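Local atomic coordinates of periplasmic binding protein/LacI transcriptional regulator (Clostridium phytofermentans, PDB entry 3BRS), a protein that probably binds a sugar outside the cell membrane and delivers it to a transporter, as do other periplasmic sugar-binding proteins of the LacI-related family. Residues V95-M100 / S143-D148; D112-G117 / R149-K154; A122-L127 / K219-D224; I137-N142 / G196-S201; A240-K245 / C274-K279. One frame throughout, in Å; residues are numbered along the deposited sequence.

How the contacts relate
Following the chain from the N terminus, contact 1 (95-100 with 143-148) opens first, at the end of strand 92-96 in one parallel sheet, and closes on the start of helix 144-157, joining the two lobes. Contact 2 (112-117 with 149-154) opens within that loop and closes just beyond it, so the two cross; it packs helix 113-127 on helix 144-157. Contact 3 (122-127 with 219-224) crosses both and encloses contact 4 (137-142 with 196-201), which itself crosses contacts 1 and 2. Contact 5 (240-245 with 274-279) follows in series and adds the last, antiparallel strand. Contacts 3, 4 and 5 build one mixed sheet with its helical cover.

Contact 1: residues V95-M100 / S143-D148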
# COMPACT_ATOMS: atom_id res chain seq x y z
N VAL A 95 -10.81 7.75 -4.49
CA VAL A 95 -10.04 6.57 -4.10
C VAL A 95 -8.62 7.00 -3.67
O VAL A 95 -7.99 7.73 -4.37
CB VAL A 95 -10.06 5.51 -5.09
CG1 VAL A 95 -8.89 4.56 -4.80
CG2 VAL A 95 -11.44 4.75 -5.01
N ILE A 96 -8.19 6.60 -2.46
CA ILE A 96 -6.84 6.88 -2.01
C ILE A 96 -5.98 5.56 -1.86
O ILE A 96 -6.48 4.51 -1.43
CB ILE A 96 -6.90 7.55 -0.68
CG1 ILE A 96 -7.89 6.78 0.18
CG2 ILE A 96 -7.15 9.10 -0.82
CD1 ILE A 96 -7.67 7.01 1.69
N ASP A 97 -4.71 5.59 -2.24
CA ASP A 97 -3.85 4.40 -2.12
C ASP A 97 -4.18 3.21 -3.01
O ASP A 97 -3.33 2.84 -3.77
CB ASP A 97 -3.79 3.97 -0.66
CG ASP A 97 -2.97 2.70 -0.44
OD1 ASP A 97 -1.82 2.68 -0.87
OD2 ASP A 97 -3.44 1.74 0.15
N SER A 98 -5.42 2.66 -3.01
CA SER A 98 -5.62 1.30 -3.55
C SER A 98 -6.91 1.25 -4.27
O SER A 98 -7.94 1.44 -3.63
CB SER A 98 -5.64 0.25 -2.47
OG SER A 98 -5.33 -1.02 -3.06
N GLY A 99 -6.86 1.06 -5.59
CA GLY A 99 -8.08 1.16 -6.42
C GLY A 99 -8.92 -0.11 -6.54
O GLY A 99 -8.58 -1.21 -5.99
N MET A 100 -10.05 0.06 -7.22
CA MET A 100 -10.90 -1.04 -7.73
C MET A 100 -10.72 -1.28 -9.30
O MET A 100 -10.30 -0.42 -10.04
CB MET A 100 -12.33 -0.73 -7.42
CG MET A 100 -12.58 -0.61 -5.86
SD MET A 100 -14.23 -0.08 -5.34
CE MET A 100 -13.82 1.62 -5.50
N SER A 143 -5.43 -7.01 -3.03
CA SER A 143 -5.55 -5.58 -3.05
C SER A 143 -4.84 -5.16 -4.24
O SER A 143 -3.90 -5.75 -4.53
CB SER A 143 -4.82 -4.92 -1.89
OG SER A 143 -3.51 -5.26 -2.02
N LYS A 144 -5.23 -4.06 -4.86
CA LYS A 144 -4.62 -3.60 -6.06
C LYS A 144 -3.17 -3.11 -5.86
O LYS A 144 -2.30 -3.37 -6.78
CB LYS A 144 -5.50 -2.50 -6.64
CG LYS A 144 -5.02 -2.07 -7.98
CD LYS A 144 -6.07 -1.31 -8.62
CE LYS A 144 -5.71 -1.15 -10.07
NZ LYS A 144 -4.69 -0.10 -10.10
N THR A 145 -2.86 -2.54 -4.70
CA THR A 145 -1.42 -2.11 -4.43
C THR A 145 -0.49 -3.38 -4.35
O THR A 145 0.62 -3.37 -4.91
CB THR A 145 -1.27 -1.31 -3.17
OG1 THR A 145 -1.86 -2.05 -2.05
CG2 THR A 145 -1.93 -0.04 -3.33
N ALA A 146 -0.95 -4.50 -3.78
CA ALA A 146 -0.09 -5.74 -3.80
C ALA A 146 0.15 -6.25 -5.21
O ALA A 146 1.26 -6.64 -5.55
CB ALA A 146 -0.72 -6.93 -3.01
N MET A 147 -0.95 -6.33 -5.99
CA MET A 147 -0.90 -6.77 -7.38
C MET A 147 0.01 -5.94 -8.19
O MET A 147 0.70 -6.48 -9.01
CB MET A 147 -2.30 -6.76 -8.04
CG MET A 147 -3.50 -7.35 -7.16
SD MET A 147 -5.27 -7.35 -7.75
CE MET A 147 -4.95 -7.46 -9.48
N ASP A 148 -0.08 -4.61 -8.09
CA ASP A 148 0.71 -3.71 -8.95
C ASP A 148 2.22 -3.82 -8.60
O ASP A 148 3.05 -3.86 -9.44
CB ASP A 148 0.25 -2.21 -8.85
CG ASP A 148 -1.08 -1.92 -9.59
OD1 ASP A 148 -1.67 -2.82 -10.21
OD2 ASP A 148 -1.58 -0.77 -9.50
O HOH W 1 -1.55 -0.21 0.54
O HOH W 2 -7.56 -2.69 -3.80
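The polar links are one weak hydrogen bond and two water bridges; Ser98 OG takes part in the bond and in one bridge. With OG anti to the backbone N (chi1 -158°), Ser98 points its hydroxyl at the first turn of helix 144-157, where the weak bond from Thr145 N to Ser98 OG measures 3.3 Å. Water 2 receives hydrogen bonds from both Ser98 OG and Lys144 N, the latter 2.9 Å away, and donates to Gly99 O. A second water bridge joins Asp97 and Thr145: water 1 donates to Asp97 OD2 at 2.7 Å and also hydrogen-bonds Thr145 OG1. The helix start is further secured by Ser143, the N-cap, whose OG accepts from Ala146 N and also bonds with Val140 O.

Carbon atoms fill in around these bonds. Thr145 CG2 sits 3.2 Å from Asp97 O and packs on Asp97 OD1, while Lys144 CB is 3.4 Å from Gly99 O. Lys144 CD packs directly on the glycine backbone, 3.7 Å from Gly99 C. The lysine then bends at chi4 (-77°), giving a salt bridge of 3.2 Å from Lys144 NZ to the syn lone pair of Asp148 OD2.

The contact spans the two lobes of a periplasmic-binding-protein fold. Strand 92-96 delivers the 97-100 loop, next to helix 20-36 and Lys13; helix 144-157 answers from the other lobe, with Asn113 of helix 113-127 against Thr145.

Contact 2: residues D112-G117 / R149-K154; sequences DNIQAG and REEGLK
The Arg149 guanidinium carries Asn113 OD1 at its edge, only 2° out of plane, and grips it side-on with two nitrogens. Arg149 NE donates at 2.8 Å to Asn113 OD1, and Arg149 NH2 at 3.0 Å to the same oxygen. The amide is turned 42° from the guanidinium, so both donors stand above the amide carbonyl plane. Arg149 starts away from helix 113-127, but its chain is extended from CG to NE and runs alongside Asn113, pointing the same way.

Further along the two helices, Gly117 and Gly152, having no side chains, let backbone lie on backbone, Gly117 C being 3.3 Å from Gly152 C. The axes of 113-117 and 149-154 approach to 6.5 Å and cross at -43°, with Gly117 CA and Gly152 CA 4.1 Å apart. The backbones meet through three CA-H...O contacts: Gly117 CA to Arg149 O, Gly152 CA to Ile114 O, and Leu153 CA to Gly117 O at 3.2 Å. At the outer margin Ile114 CD1 rests 3.8 Å from Glu151 OE2.

Arg149 NH1 also hydrogen-bonds Leu197 O. All three guanidinium nitrogens thus donate to neutral carbonyl oxygens, which would stabilise the buried charge and probably polarise the Asn113 carbonyl, while the glycine crossing brings the helices close enough for backbone-to-backbone contact.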
# COMPACT_ATOMS: atom_id res chain seq x y z
N ASP A 112 2.29 5.39 -8.08
CA ASP A 112 2.48 4.44 -9.20
C ASP A 112 3.12 3.18 -8.59
O ASP A 112 4.37 3.13 -8.33
CB ASP A 112 3.33 5.09 -10.31
CG ASP A 112 3.33 4.27 -11.63
OD1 ASP A 112 2.95 3.09 -11.64
OD2 ASP A 112 3.73 4.81 -12.68
N ASN A 113 2.30 2.14 -8.37
CA ASN A 113 2.78 0.89 -7.67
C ASN A 113 3.54 -0.02 -8.59
O ASN A 113 4.55 -0.70 -8.21
CB ASN A 113 1.67 0.22 -6.82
CG ASN A 113 1.30 1.10 -5.61
OD1 ASN A 113 2.08 1.19 -4.67
ND2 ASN A 113 0.22 1.86 -5.70
N ILE A 114 3.17 0.08 -9.86
CA ILE A 114 3.85 -0.68 -10.89
C ILE A 114 5.25 -0.14 -10.96
O ILE A 114 6.22 -0.87 -10.84
CB ILE A 114 3.13 -0.73 -12.23
CG1 ILE A 114 1.81 -1.48 -12.08
CG2 ILE A 114 3.95 -1.63 -13.22
CD1 ILE A 114 0.78 -1.26 -13.20
N GLN A 115 5.40 1.14 -11.14
CA GLN A 115 6.78 1.67 -11.18
C GLN A 115 7.54 1.49 -9.91
O GLN A 115 8.73 1.23 -9.95
CB GLN A 115 6.82 3.13 -11.62
CG GLN A 115 6.64 3.33 -13.15
CD GLN A 115 7.81 2.88 -14.02
OE1 GLN A 115 8.99 2.90 -13.61
NE2 GLN A 115 7.49 2.48 -15.26
N ALA A 116 6.90 1.63 -8.74
CA ALA A 116 7.59 1.18 -7.50
C ALA A 116 8.17 -0.28 -7.53
O ALA A 116 9.35 -0.43 -7.21
CB ALA A 116 6.74 1.42 -6.28
N GLY A 117 7.38 -1.32 -7.89
CA GLY A 117 7.93 -2.62 -7.91
C GLY A 117 8.97 -2.76 -9.01
O GLY A 117 9.90 -3.50 -8.87
N ARG A 149 2.52 -3.91 -7.33
CA ARG A 149 3.87 -4.11 -6.79
C ARG A 149 4.57 -5.39 -7.24
O ARG A 149 5.77 -5.34 -7.63
CB ARG A 149 3.84 -4.00 -5.27
CG ARG A 149 3.69 -2.50 -4.87
CD ARG A 149 3.65 -2.28 -3.40
NE ARG A 149 2.98 -1.02 -3.13
CZ ARG A 149 2.59 -0.66 -1.90
NH1 ARG A 149 2.86 -1.45 -0.81
NH2 ARG A 149 1.92 0.48 -1.77
N GLU A 150 3.82 -6.51 -7.23
CA GLU A 150 4.37 -7.80 -7.61
C GLU A 150 4.57 -7.85 -9.15
O GLU A 150 5.54 -8.39 -9.63
CB GLU A 150 3.43 -8.92 -7.13
CG GLU A 150 3.81 -10.31 -7.66
CD GLU A 150 2.82 -11.30 -7.18
OE1 GLU A 150 2.32 -11.08 -6.04
OE2 GLU A 150 2.48 -12.26 -7.88
N GLU A 151 3.62 -7.29 -9.90
CA GLU A 151 3.74 -7.10 -11.37
C GLU A 151 4.88 -6.25 -11.77
O GLU A 151 5.75 -6.66 -12.61
CB GLU A 151 2.44 -6.46 -11.89
CG GLU A 151 2.37 -6.24 -13.42
CD GLU A 151 1.19 -5.31 -13.83
OE1 GLU A 151 0.13 -5.31 -13.09
OE2 GLU A 151 1.31 -4.61 -14.88
N GLY A 152 4.95 -5.08 -11.15
CA GLY A 152 6.17 -4.22 -11.23
C GLY A 152 7.42 -4.95 -10.97
O GLY A 152 8.32 -4.92 -11.78
N LEU A 153 7.52 -5.59 -9.80
CA LEU A 153 8.68 -6.38 -9.45
C LEU A 153 9.24 -7.31 -10.56
O LEU A 153 10.41 -7.29 -10.80
CB LEU A 153 8.37 -7.23 -8.21
CG LEU A 153 9.52 -8.10 -7.59
CD1 LEU A 153 10.69 -7.25 -7.08
CD2 LEU A 153 8.96 -8.96 -6.45
N LYS A 154 8.36 -8.14 -11.14
CA LYS A 154 8.63 -9.11 -12.13
C LYS A 154 9.05 -8.44 -13.44
O LYS A 154 10.05 -8.80 -14.02
CB LYS A 154 7.39 -9.99 -12.34
CG LYS A 154 7.05 -10.83 -11.20
CD LYS A 154 5.89 -11.79 -11.54
CE LYS A 154 5.61 -12.68 -10.30
NZ LYS A 154 4.19 -13.15 -10.19

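Contact 3: residues A122-L127 / K219-D224; sequences AVTKNL and KLVCID
Val221 has CG1 anti to its carbonyl carbon (chi1 -66°) and CG2 in the crowded position between backbone N and carbonyl carbon, a setting that splits its two methyls between different partners on helix 113-127. Leu127, with CG beside its backbone N (chi1 -62°), extends CD1 toward Val221 tip to tip, and Leu127 CD1 ends 4.0 Å from Val221 CG1. Val123 holds CG1 anti to its own backbone N (chi1 166°). It slides past the strand valine in the opposite direction, with Val123 CG1 4.1 Å from Val221 CG1. The other methyl, Val221 CG2, meets Thr124 OG1 at 3.6 Å; that hydroxyl is already engaged by a hydrogen bond with Ile120 O, one turn back in the same helix. Toward the end of the helix, Leu127 CD2 lies 4.3 Å from Lys219 CD, an aliphatic stretch of the lysine chain.

Helix and strand run nearly antiparallel; the axes of the segments 122-127 and 219-224 approach to 9.8 Å, and Val195 of the adjoining strand flanks Val221. No hydrogen bond crosses this interface. Cohesion probably rests mainly on dispersion between aliphatic groups and on partial exclusion of water, the usual means by which a helix covers the face of a sheet in an alpha/beta fold, with the threonine hydroxyl satisfied inside its own helix.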
# COMPACT_ATOMS: atom_id res chain seq x y z
N ALA A 122 14.51 -3.79 -10.39
CA ALA A 122 15.79 -3.49 -11.06
C ALA A 122 16.93 -3.49 -10.09
O ALA A 122 18.01 -3.95 -10.43
CB ALA A 122 15.76 -2.22 -11.88
N VAL A 123 16.72 -3.00 -8.88
CA VAL A 123 17.77 -3.15 -7.83
C VAL A 123 18.08 -4.66 -7.60
O VAL A 123 19.23 -5.06 -7.52
CB VAL A 123 17.29 -2.45 -6.49
CG1 VAL A 123 18.18 -2.87 -5.30
CG2 VAL A 123 17.26 -0.91 -6.63
N THR A 124 17.02 -5.48 -7.49
CA THR A 124 17.11 -6.90 -7.18
C THR A 124 17.82 -7.64 -8.30
O THR A 124 18.65 -8.51 -8.03
CB THR A 124 15.74 -7.56 -6.87
OG1 THR A 124 15.02 -6.82 -5.85
CG2 THR A 124 15.97 -8.94 -6.30
N LYS A 125 17.52 -7.29 -9.56
CA LYS A 125 18.25 -7.86 -10.72
C LYS A 125 19.72 -7.61 -10.57
O LYS A 125 20.51 -8.51 -10.80
CB LYS A 125 17.76 -7.20 -12.00
CG LYS A 125 18.19 -7.84 -13.32
CD LYS A 125 17.43 -7.14 -14.40
CE LYS A 125 17.59 -7.78 -15.78
NZ LYS A 125 17.14 -6.79 -16.84
N ASN A 126 20.14 -6.42 -10.18
CA ASN A 126 21.57 -6.23 -10.02
C ASN A 126 22.15 -7.08 -8.86
O ASN A 126 23.27 -7.59 -8.96
CB ASN A 126 21.84 -4.77 -9.83
CG ASN A 126 23.32 -4.45 -9.80
OD1 ASN A 126 24.09 -4.83 -10.69
ND2 ASN A 126 23.73 -3.71 -8.79
N LEU A 127 21.40 -7.26 -7.76
CA LEU A 127 21.93 -8.10 -6.65
C LEU A 127 22.17 -9.58 -6.98
O LEU A 127 23.13 -10.19 -6.53
CB LEU A 127 21.06 -7.97 -5.40
CG LEU A 127 20.98 -6.58 -4.80
CD1 LEU A 127 19.90 -6.58 -3.76
CD2 LEU A 127 22.32 -6.13 -4.24
N LYS A 219 20.30 -10.38 1.84
CA LYS A 219 19.90 -8.99 1.73
C LYS A 219 18.38 -8.80 1.46
O LYS A 219 17.72 -9.64 0.85
CB LYS A 219 20.70 -8.33 0.63
CG LYS A 219 22.20 -8.09 1.02
CD LYS A 219 22.94 -7.77 -0.29
CE LYS A 219 24.45 -7.72 -0.18
NZ LYS A 219 25.03 -8.32 -1.43
N LEU A 220 17.91 -7.65 1.91
CA LEU A 220 16.54 -7.29 1.99
C LEU A 220 16.36 -5.95 1.32
O LEU A 220 17.12 -4.97 1.50
CB LEU A 220 16.07 -7.28 3.46
CG LEU A 220 14.66 -6.80 3.84
CD1 LEU A 220 13.51 -7.65 3.20
CD2 LEU A 220 14.48 -6.78 5.34
N VAL A 221 15.36 -5.93 0.46
CA VAL A 221 14.93 -4.72 -0.21
C VAL A 221 13.41 -4.68 -0.03
O VAL A 221 12.77 -5.75 0.18
CB VAL A 221 15.29 -4.77 -1.75
CG1 VAL A 221 16.80 -4.77 -1.94
CG2 VAL A 221 14.74 -5.98 -2.40
N CYS A 222 12.83 -3.48 -0.08
CA CYS A 222 11.36 -3.36 0.13
C CYS A 222 10.82 -2.08 -0.45
O CYS A 222 11.55 -1.09 -0.67
CB CYS A 222 10.99 -3.38 1.64
SG CYS A 222 11.92 -2.03 2.54
N ILE A 223 9.51 -2.12 -0.63
CA ILE A 223 8.65 -0.94 -0.73
C ILE A 223 8.10 -0.65 0.69
O ILE A 223 7.55 -1.54 1.36
CB ILE A 223 7.49 -1.14 -1.72
CG1 ILE A 223 8.05 -1.49 -3.11
CG2 ILE A 223 6.61 0.11 -1.75
CD1 ILE A 223 6.98 -2.12 -4.11
N ASP A 224 8.28 0.61 1.14
CA ASP A 224 8.06 0.96 2.52
C ASP A 224 7.21 2.20 2.70
O ASP A 224 7.05 3.04 1.78
CB ASP A 224 9.42 1.09 3.22
CG ASP A 224 9.30 1.37 4.71
OD1 ASP A 224 8.48 0.68 5.39
OD2 ASP A 224 10.04 2.27 5.20

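Contact 4: residues I137-N142 / G196-S201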
# COMPACT_ATOMS: atom_id res chain seq x y z
N ILE A 137 7.99 -11.62 0.17
CA ILE A 137 6.89 -11.50 1.12
C ILE A 137 5.99 -10.34 0.65
O ILE A 137 6.38 -9.08 0.67
CB ILE A 137 7.32 -11.23 2.58
CG1 ILE A 137 8.33 -12.25 3.10
CG2 ILE A 137 6.02 -11.25 3.51
CD1 ILE A 137 7.86 -13.78 2.86
N SER A 138 4.80 -10.78 0.23
CA SER A 138 3.71 -9.88 -0.09
C SER A 138 2.75 -9.77 1.08
O SER A 138 2.93 -10.39 2.15
CB SER A 138 2.99 -10.28 -1.36
OG SER A 138 2.26 -9.15 -1.82
N PHE A 139 1.75 -8.93 0.89
CA PHE A 139 0.77 -8.63 1.88
C PHE A 139 -0.62 -9.20 1.46
O PHE A 139 -0.87 -10.43 1.58
CB PHE A 139 0.77 -7.14 2.24
CG PHE A 139 0.70 -6.14 1.08
CD1 PHE A 139 1.82 -5.94 0.23
CD2 PHE A 139 -0.36 -5.25 0.99
CE1 PHE A 139 1.82 -4.95 -0.84
CE2 PHE A 139 -0.40 -4.23 -0.02
CZ PHE A 139 0.73 -4.05 -0.95
N VAL A 140 -1.51 -8.37 0.89
CA VAL A 140 -2.93 -8.86 0.71
C VAL A 140 -3.07 -9.05 -0.74
O VAL A 140 -3.12 -8.09 -1.45
CB VAL A 140 -4.07 -7.89 1.22
CG1 VAL A 140 -5.53 -8.52 0.89
CG2 VAL A 140 -3.96 -7.76 2.67
N LYS A 141 -3.06 -10.32 -1.16
CA LYS A 141 -2.94 -10.71 -2.56
C LYS A 141 -3.94 -10.03 -3.48
O LYS A 141 -3.65 -9.74 -4.67
CB LYS A 141 -3.15 -12.25 -2.70
CG LYS A 141 -3.06 -12.70 -4.17
CD LYS A 141 -2.78 -14.14 -4.32
CE LYS A 141 -2.62 -14.40 -5.79
NZ LYS A 141 -1.53 -15.41 -5.88
N ASN A 142 -5.12 -9.77 -2.94
CA ASN A 142 -6.15 -9.21 -3.78
C ASN A 142 -6.30 -7.75 -3.73
O ASN A 142 -7.20 -7.29 -4.36
CB ASN A 142 -7.48 -9.70 -3.34
CG ASN A 142 -7.99 -10.66 -4.22
OD1 ASN A 142 -8.83 -10.33 -5.09
ND2 ASN A 142 -7.49 -11.88 -4.09
N GLY A 196 10.31 -7.45 0.53
CA GLY A 196 9.03 -7.19 1.28
C GLY A 196 8.30 -6.09 0.54
O GLY A 196 8.85 -5.00 0.31
N LEU A 197 7.02 -6.32 0.19
CA LEU A 197 6.27 -5.38 -0.70
C LEU A 197 5.49 -4.24 0.07
O LEU A 197 4.87 -3.31 -0.49
CB LEU A 197 5.36 -6.19 -1.67
CG LEU A 197 6.18 -6.90 -2.81
CD1 LEU A 197 5.10 -7.53 -3.80
CD2 LEU A 197 7.16 -5.86 -3.43
N ASN A 198 5.47 -4.35 1.36
CA ASN A 198 4.97 -3.25 2.18
C ASN A 198 5.64 -3.21 3.55
O ASN A 198 6.45 -4.06 3.82
CB ASN A 198 3.43 -3.28 2.25
CG ASN A 198 2.90 -4.24 3.29
OD1 ASN A 198 3.50 -5.30 3.59
ND2 ASN A 198 1.76 -3.88 3.85
N GLN A 199 5.28 -2.32 4.44
CA GLN A 199 6.05 -2.27 5.70
C GLN A 199 5.94 -3.53 6.59
O GLN A 199 6.95 -4.04 7.06
CB GLN A 199 5.68 -1.03 6.46
CG GLN A 199 6.40 -0.75 7.73
CD GLN A 199 5.61 0.24 8.58
OE1 GLN A 199 4.78 1.01 8.05
NE2 GLN A 199 5.85 0.23 9.88
N TYR A 200 4.70 -4.03 6.81
CA TYR A 200 4.46 -5.30 7.51
C TYR A 200 5.33 -6.41 7.07
O TYR A 200 5.85 -7.17 7.89
CB TYR A 200 2.97 -5.74 7.38
CG TYR A 200 1.99 -4.74 7.97
CD1 TYR A 200 1.41 -3.76 7.18
CD2 TYR A 200 1.68 -4.78 9.31
CE1 TYR A 200 0.44 -2.83 7.69
CE2 TYR A 200 0.75 -3.87 9.87
CZ TYR A 200 0.09 -2.91 9.05
OH TYR A 200 -0.82 -2.02 9.61
N SER A 201 5.39 -6.58 5.76
CA SER A 201 6.12 -7.65 5.08
C SER A 201 7.55 -7.46 5.32
O SER A 201 8.23 -8.39 5.66
CB SER A 201 5.94 -7.50 3.54
OG SER A 201 4.73 -8.02 3.00
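Phe139 and Asn198 both place CG in the crowded position between backbone N and carbonyl carbon (chi1 50° and 83°), and these torsions bring their flat groups together. The amide is stacked on one ring face, the planes 10° apart. Asn198 CB makes a CH-pi contact at 3.9 Å from the centroid of the Phe139 ring, displaced toward the rim. Leu197 CB approaches the ring edge in plane, 3.8 Å from Phe139 CE1.

Asn198 is also the N-cap of helix 199-211: Asn198 OD1 accepts from Ser201 N at 3.1 Å, the donor standing above the amide plane. Thus one side chain closes the helix start and covers one face of the Phe139 ring. Ser201 turns OG beside its own backbone N, into a cluster of oxygens. Ser201 OG lies 3.0 Å from Ile137 O and 3.1 Å from Ser138 O, with Asn198 OD1 also within reach, while Ile137 CG2 packs against the hydroxyl. Ser138 OG, anti to its backbone N, meets Leu197 CD1.

Along the backbone, Leu197 N donates to Ile137 O at 2.9 Å, nearly along the C=O axis, and Ile137 pairs in parallel with Gly196. Adjacent parallel strands ending in loops that lead into helices, here with an N-cap at the strand ends, are characteristic of the alpha/beta lobe of a periplasmic-binding-protein fold. The contact joins the C-terminal ends of strands 133-138 and 191-196, between helix 144-157, whose Thr145 and Ala146 pack on Phe139, and helix 174-187, which packs on Ile137.

Contact 5: residues A240-K245 / C274-K279; sequences AMVVQK and CALITK
Strands 240-243 and 275-278 run antiparallel, their axes 4.7 Å apart, with Met241-Ile277 and Val243-Ala275 as hydrogen-bonded pairs, each tied in both directions, and Ala240-Thr278 and Val242-Leu276 as non-hydrogen-bonded ones.

On the face bearing Ala240, Val242 and Leu276, Leu276 has CG anti to its backbone N (chi1 175°) and brings Leu276 CD1 across obliquely to 3.8 Å from Val242 CG2. The same methyl touches Ala240 CB. The other branch of Val242, CG1, is anti to its backbone N and meets Cys274 SG at 3.7 Å; the sulfur occupies the crowded position between its own backbone N and carbonyl carbon. Helix 113-127 covers this face, with Ile120 on Val242 and Val123 on Ala240 and Leu276.

On the face of Met241, Val243 and Ile277, Ile277 crosses obliquely over its diagonal neighbour, so that Ile277 CD1 lies 4.0 Å from Val243 CG2. Met241 leads its chain away toward Cys222 and Asp224 of the next strand.

Backbone hydrogen bonds supply the directional part of the contact: Ile277 N to Met241 O, at 2.8 Å, is almost straight (177°), and Val243 N reaches Ala275 O at 2.9 Å. Between these rungs, CA-H...O contacts such as Val242 CA to Ala275 O add further close approaches. Dispersion comes from aliphatic groups on both faces, joined by the Cys274 sulfur beside Val242. Strand 275-278 ends the mixed sheet within the chain, its residues more exposed than the buried strand 240-243, which is bonded along both of its edges.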
# COMPACT_ATOMS: atom_id res chain seq x y z
N ALA A 240 17.97 -1.51 -0.16
CA ALA A 240 17.32 -0.44 -0.87
C ALA A 240 15.91 -0.36 -0.39
O ALA A 240 15.32 -1.38 0.00
CB ALA A 240 17.37 -0.67 -2.36
N MET A 241 15.32 0.84 -0.43
CA MET A 241 13.88 0.92 -0.18
C MET A 241 13.23 2.00 -1.04
O MET A 241 13.86 3.13 -1.25
CB MET A 241 13.55 1.16 1.29
CG MET A 241 14.05 2.44 1.98
SD MET A 241 13.50 2.67 3.76
CE MET A 241 14.00 1.10 4.44
N VAL A 242 12.02 1.67 -1.57
CA VAL A 242 11.14 2.61 -2.23
C VAL A 242 10.22 3.18 -1.09
O VAL A 242 9.62 2.46 -0.30
CB VAL A 242 10.34 2.03 -3.41
CG1 VAL A 242 9.54 3.15 -4.07
CG2 VAL A 242 11.28 1.41 -4.50
N VAL A 243 10.15 4.49 -1.02
CA VAL A 243 9.46 5.19 0.07
C VAL A 243 8.32 5.93 -0.61
O VAL A 243 8.54 6.50 -1.69
CB VAL A 243 10.50 6.23 0.60
CG1 VAL A 243 9.83 7.33 1.33
CG2 VAL A 243 11.51 5.53 1.42
N GLN A 244 7.11 5.91 -0.04
CA GLN A 244 6.00 6.61 -0.67
C GLN A 244 5.81 7.96 -0.00
O GLN A 244 6.65 8.37 0.80
CB GLN A 244 4.69 5.79 -0.54
CG GLN A 244 4.85 4.38 -1.07
CD GLN A 244 3.65 3.58 -0.80
OE1 GLN A 244 2.64 3.76 -1.45
NE2 GLN A 244 3.73 2.70 0.19
N LYS A 245 4.70 8.64 -0.34
CA LYS A 245 4.34 9.93 0.25
C LYS A 245 2.93 9.95 0.89
O LYS A 245 2.02 10.68 0.45
CB LYS A 245 4.60 11.10 -0.75
CG LYS A 245 6.09 11.34 -0.95
CD LYS A 245 6.41 12.46 -1.92
CE LYS A 245 7.67 12.07 -2.79
NZ LYS A 245 7.98 12.85 -4.07
N CYS A 274 7.04 8.65 -5.37
CA CYS A 274 7.83 7.79 -4.43
C CYS A 274 9.33 7.96 -4.76
O CYS A 274 9.62 8.55 -5.77
CB CYS A 274 7.39 6.32 -4.52
SG CYS A 274 7.83 5.70 -6.11
N ALA A 275 10.25 7.56 -3.88
CA ALA A 275 11.69 7.62 -4.15
C ALA A 275 12.40 6.32 -3.79
O ALA A 275 12.01 5.63 -2.88
CB ALA A 275 12.35 8.81 -3.43
N LEU A 276 13.46 6.01 -4.52
CA LEU A 276 14.31 4.86 -4.23
C LEU A 276 15.62 5.36 -3.56
O LEU A 276 16.38 6.13 -4.17
CB LEU A 276 14.70 4.14 -5.51
CG LEU A 276 15.70 2.96 -5.42
CD1 LEU A 276 15.05 1.75 -4.79
CD2 LEU A 276 16.17 2.53 -6.77
N ILE A 277 15.87 4.83 -2.34
CA ILE A 277 17.07 5.05 -1.60
C ILE A 277 17.83 3.75 -1.42
O ILE A 277 17.27 2.71 -1.21
CB ILE A 277 16.77 5.59 -0.19
CG1 ILE A 277 15.37 6.16 -0.08
CG2 ILE A 277 17.79 6.72 0.13
CD1 ILE A 277 15.19 7.00 1.16
N THR A 278 19.15 3.83 -1.36
CA THR A 278 19.96 2.68 -1.65
C THR A 278 21.16 2.83 -0.74
O THR A 278 21.63 3.96 -0.54
CB THR A 278 20.35 2.80 -3.20
OG1 THR A 278 19.61 1.83 -3.96
CG2 THR A 278 21.76 2.68 -3.45
N LYS A 279 21.60 1.71 -0.15
CA LYS A 279 22.72 1.68 0.73
C LYS A 279 23.92 1.20 -0.07
O LYS A 279 23.88 0.14 -0.69
CB LYS A 279 22.46 0.74 1.88
CG LYS A 279 23.66 0.37 2.66
CD LYS A 279 23.33 0.25 4.13
CE LYS A 279 24.60 -0.03 4.91
NZ LYS A 279 24.51 0.53 6.28